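Local coordinates for protein guanine deaminase (Escherichia coli, PDB 6OHB) that catalyses the zinc-dependent hydrolytic deamination of guanine to xanthine and ammonia, a step of purine degradation, at residues K9-S14 with R67-K72; M169-A174 with P216-M221. All blocks are in the same frame, centred on the assembly; numbering follows the deposited sequence.

How the interactions relate
From the N terminus, strand 8-12 is followed by strands 14-18, 32-35, 38-43 and 46-50 before the chain returns at 67-70, where interaction 1 closes the first loop, 53 residues apart at its nearest ends. The chain then enters strand 73-84, which carries the zinc ligands H82 and H84, and goes on to strand 164-169. Here interaction 2 opens, and it closes on helix 216-228, its nearest ends 42 residues apart. The loops run in series, neither nesting nor crossing. Interaction 1 ties an edge strand into the small N-terminal sheet; interaction 2 joins a loop of the catalytic barrel to a helix. Their centres lie about 50 Å apart, on opposite sides of the chain's centre.

Interaction 1. Residues K9-S14 with R67-K72; sequences KAVRGS and RDYRGK
R12 runs out fully extended, CG anti to the backbone N (chi1 -173°), while R70 bends at chi3 (-65°), and the two guanidinium groups lie flat on each other, centres 3.7 Å apart and planes at 19°. The stack brings like charges together, R12 NH2 3.4 Å from R70 NH1, and the carboxylates of D68, on R70, and D37, in a salt bridge with R12 NE, probably make this tolerable. R70 grips D68 side-on in a salt bridge, NE on the syn lone pair of OD1 and NH2 2.8 Å from OD2. OD1 also accepts the backbone N of R70, an Asx turn. The strands themselves pair in parallel: R67 N gives to A10 O, R12 N to R67 O along an almost straight bond of 2.9 Å, and Y69 N to R12 O. V11 CG1 meets the Y69 ring at its edge, 3.7 Å from CD2, and the ring's hydroxyl bonds Y429. The aliphatic CD of K9 lies over one face of the R67 guanidinium, while K9 NZ bonds G432 O. Water 1 joins A10 N to R67 NE. The pairing is that of a parallel edge strand in the small N-terminal beta-sheet beside the amidohydrolase barrel.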
# COMPACT_ATOMS: atom_id res chain seq x y z
N LYS A 9 -1.96 -33.87 16.18
CA LYS A 9 -2.71 -33.21 15.13
C LYS A 9 -1.92 -33.31 13.84
O LYS A 9 -0.69 -33.23 13.85
CB LYS A 9 -2.99 -31.73 15.43
CG LYS A 9 -3.87 -31.48 16.64
CD LYS A 9 -4.21 -30.00 16.77
CE LYS A 9 -4.67 -29.66 18.19
NZ LYS A 9 -5.19 -28.27 18.29
N ALA A 10 -2.63 -33.47 12.72
CA ALA A 10 -2.02 -33.63 11.40
C ALA A 10 -2.50 -32.53 10.47
O ALA A 10 -3.71 -32.34 10.31
CB ALA A 10 -2.34 -35.00 10.81
N VAL A 11 -1.56 -31.84 9.83
CA VAL A 11 -1.85 -30.74 8.92
C VAL A 11 -1.15 -31.03 7.60
O VAL A 11 0.07 -31.18 7.56
CB VAL A 11 -1.40 -29.38 9.48
CG1 VAL A 11 -1.57 -28.30 8.43
CG2 VAL A 11 -2.18 -29.03 10.75
N ARG A 12 -1.92 -31.09 6.51
CA ARG A 12 -1.38 -31.41 5.20
C ARG A 12 -1.43 -30.19 4.28
O ARG A 12 -2.38 -29.40 4.34
CB ARG A 12 -2.15 -32.57 4.58
CG ARG A 12 -1.56 -33.06 3.29
CD ARG A 12 -2.37 -34.19 2.69
NE ARG A 12 -1.76 -34.65 1.45
CZ ARG A 12 -2.20 -35.68 0.75
NH1 ARG A 12 -3.25 -36.37 1.17
NH2 ARG A 12 -1.58 -36.03 -0.37
N GLY A 13 -0.43 -30.04 3.43
CA GLY A 13 -0.51 -29.00 2.42
C GLY A 13 0.87 -28.64 1.90
O GLY A 13 1.81 -29.41 2.03
N SER A 14 0.96 -27.45 1.31
CA SER A 14 2.21 -26.91 0.80
C SER A 14 2.83 -26.04 1.89
O SER A 14 2.13 -25.28 2.54
CB SER A 14 1.96 -26.10 -0.46
OG SER A 14 2.02 -26.93 -1.61
N ARG A 67 -6.15 -32.28 8.85
CA ARG A 67 -6.64 -31.01 8.32
C ARG A 67 -6.00 -30.80 6.95
O ARG A 67 -4.78 -30.63 6.85
CB ARG A 67 -6.31 -29.86 9.27
CG ARG A 67 -6.94 -30.02 10.64
CD ARG A 67 -5.87 -30.13 11.71
NE ARG A 67 -6.40 -30.63 12.98
CZ ARG A 67 -7.02 -29.88 13.88
NH1 ARG A 67 -7.19 -28.58 13.67
NH2 ARG A 67 -7.47 -30.43 15.00
N ASP A 68 -6.81 -30.84 5.90
CA ASP A 68 -6.34 -30.85 4.52
C ASP A 68 -6.39 -29.42 3.96
O ASP A 68 -7.45 -28.93 3.58
CB ASP A 68 -7.19 -31.81 3.69
CG ASP A 68 -6.66 -32.00 2.28
OD1 ASP A 68 -5.61 -31.42 1.95
OD2 ASP A 68 -7.33 -32.72 1.50
N TYR A 69 -5.24 -28.75 3.93
CA TYR A 69 -5.13 -27.40 3.39
C TYR A 69 -4.45 -27.39 2.03
O TYR A 69 -3.77 -26.41 1.68
CB TYR A 69 -4.38 -26.49 4.36
CG TYR A 69 -5.07 -26.31 5.69
CD1 TYR A 69 -6.38 -25.84 5.76
CD2 TYR A 69 -4.41 -26.59 6.88
CE1 TYR A 69 -7.02 -25.67 6.99
CE2 TYR A 69 -5.04 -26.41 8.11
CZ TYR A 69 -6.34 -25.95 8.16
OH TYR A 69 -6.97 -25.79 9.37
N ARG A 70 -4.62 -28.45 1.24
CA ARG A 70 -4.02 -28.50 -0.08
C ARG A 70 -4.63 -27.43 -0.98
O ARG A 70 -5.83 -27.19 -0.95
CB ARG A 70 -4.18 -29.89 -0.69
CG ARG A 70 -3.20 -30.90 -0.11
CD ARG A 70 -3.39 -32.30 -0.68
NE ARG A 70 -4.68 -32.86 -0.33
CZ ARG A 70 -5.15 -34.01 -0.81
NH1 ARG A 70 -4.42 -34.72 -1.66
NH2 ARG A 70 -6.34 -34.45 -0.44
N GLY A 71 -3.78 -26.79 -1.77
CA GLY A 71 -4.14 -25.61 -2.51
C GLY A 71 -3.76 -24.31 -1.81
O GLY A 71 -3.68 -23.27 -2.47
N LYS A 72 -3.47 -24.37 -0.52
CA LYS A 72 -3.01 -23.22 0.25
C LYS A 72 -1.50 -23.32 0.46
O LYS A 72 -0.86 -24.32 0.12
CB LYS A 72 -3.73 -23.15 1.60
CG LYS A 72 -5.24 -23.37 1.55
CD LYS A 72 -5.95 -22.18 0.94
CE LYS A 72 -7.40 -22.11 1.38
NZ LYS A 72 -8.23 -23.20 0.82
O HOH W 1 -5.51 -33.48 13.08
O HOH W 2 -0.74 -27.76 -1.58

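Interaction 2. Residues M169-A174 with P216-M221; sequences MMDRNA and PEQMAM
M169-A174 leaves strand 164-169 as an irregular loop and passes the first turn of helix 216-228, nearest at D171 and Q218, whose CA atoms are 7.2 Å apart. Q218 carries the contact: CG anti to the backbone N (chi1 -170°) and an extended chain set its amide against the loop backbone, OE1 3.1 Å from M170 N at an angle too poor for a hydrogen bond. OE1 is satisfied by S214 OG and NE2 by D180 OD1, while D180 OD2 takes M170 N. The D171 carboxylate stacks on the amide, planes 29° apart, its OD2 3.7 Å from Q218 CB and bonded to S215 OG. M169 bends at chi3, its CE 3.6 Å from Q218 CG. R172 NH1 lies 3.7 Å from P216 CD, its NE bonded to P212 O. An alanine at Q218 would remove CG and the amide, with the bonds to D180 and S214 and the packing on M169 CE and D171, and would probably hold the loop less firmly. M170 turns away, its side chain about 3 Å from that of R209, a probable substrate-binding residue. M169 and Q218 touch S185 of helix 182-196, and R172 touches L251 of helix 242-251.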
# COMPACT_ATOMS: atom_id res chain seq x y z
N MET A 169 7.45 3.69 29.98
CA MET A 169 8.08 4.54 30.98
C MET A 169 8.28 5.93 30.39
O MET A 169 9.03 6.08 29.42
CB MET A 169 9.41 3.94 31.44
CG MET A 169 9.29 2.51 31.96
SD MET A 169 10.88 1.73 32.35
CE MET A 169 11.77 3.11 33.07
N MET A 170 7.62 6.93 30.97
CA MET A 170 7.75 8.31 30.50
C MET A 170 7.34 9.26 31.62
O MET A 170 6.18 9.23 32.06
CB MET A 170 6.91 8.55 29.24
CG MET A 170 5.50 7.97 29.31
SD MET A 170 4.53 8.31 27.82
CE MET A 170 4.99 10.01 27.51
N ASP A 171 8.27 10.10 32.08
CA ASP A 171 8.00 10.98 33.22
C ASP A 171 8.15 12.46 32.91
O ASP A 171 8.04 13.28 33.84
CB ASP A 171 8.90 10.60 34.41
CG ASP A 171 10.37 10.87 34.17
OD1 ASP A 171 10.77 11.05 33.00
OD2 ASP A 171 11.13 10.91 35.16
N ARG A 172 8.40 12.85 31.66
CA ARG A 172 8.55 14.26 31.34
C ARG A 172 8.18 14.51 29.88
O ARG A 172 8.08 13.58 29.08
CB ARG A 172 9.98 14.75 31.62
CG ARG A 172 11.01 14.29 30.61
CD ARG A 172 12.39 14.79 30.99
NE ARG A 172 13.41 14.32 30.06
CZ ARG A 172 14.71 14.58 30.17
NH1 ARG A 172 15.16 15.32 31.19
NH2 ARG A 172 15.57 14.11 29.28
N ASN A 173 7.96 15.79 29.56
CA ASN A 173 7.76 16.26 28.19
C ASN A 173 6.53 15.63 27.54
O ASN A 173 6.56 15.24 26.37
CB ASN A 173 9.00 16.04 27.34
CG ASN A 173 10.13 16.98 27.70
OD1 ASN A 173 9.90 18.13 28.06
ND2 ASN A 173 11.36 16.49 27.60
N ALA A 174 5.44 15.55 28.29
CA ALA A 174 4.18 15.02 27.78
C ALA A 174 3.07 15.46 28.72
O ALA A 174 3.35 15.80 29.88
CB ALA A 174 4.23 13.49 27.65
N PRO A 216 16.78 11.64 33.49
CA PRO A 216 17.92 10.78 33.89
C PRO A 216 17.58 9.83 35.03
O PRO A 216 18.09 8.70 35.05
CB PRO A 216 18.99 11.80 34.30
CG PRO A 216 18.67 13.02 33.48
CD PRO A 216 17.16 13.05 33.37
N GLU A 217 16.71 10.24 35.95
CA GLU A 217 16.29 9.35 37.03
C GLU A 217 15.54 8.13 36.49
O GLU A 217 15.80 6.99 36.90
CB GLU A 217 15.41 10.11 38.02
CG GLU A 217 16.19 10.96 39.01
CD GLU A 217 16.92 12.11 38.33
OE1 GLU A 217 16.25 13.01 37.79
OE2 GLU A 217 18.17 12.09 38.33
N GLN A 218 14.62 8.36 35.55
CA GLN A 218 13.88 7.24 34.97
C GLN A 218 14.78 6.35 34.13
O GLN A 218 14.61 5.12 34.12
CB GLN A 218 12.71 7.76 34.15
CG GLN A 218 11.75 6.67 33.71
CD GLN A 218 10.48 7.23 33.13
OE1 GLN A 218 10.47 7.74 32.01
NE2 GLN A 218 9.38 7.12 33.87
N MET A 219 15.73 6.93 33.39
CA MET A 219 16.68 6.11 32.65
C MET A 219 17.49 5.24 33.60
O MET A 219 17.76 4.06 33.29
CB MET A 219 17.59 7.00 31.81
CG MET A 219 16.90 7.73 30.65
SD MET A 219 16.30 6.69 29.29
CE MET A 219 17.82 5.94 28.71
N ALA A 220 17.86 5.78 34.76
CA ALA A 220 18.56 4.97 35.76
C ALA A 220 17.67 3.85 36.30
O ALA A 220 18.14 2.73 36.53
CB ALA A 220 19.05 5.85 36.91
N MET A 221 16.37 4.13 36.49
CA MET A 221 15.46 3.08 36.93
C MET A 221 15.32 1.97 35.89
O MET A 221 15.26 0.78 36.23
CB MET A 221 14.09 3.66 37.27
CG MET A 221 14.07 4.54 38.51
SD MET A 221 14.74 3.72 39.97
CE MET A 221 13.46 4.04 41.19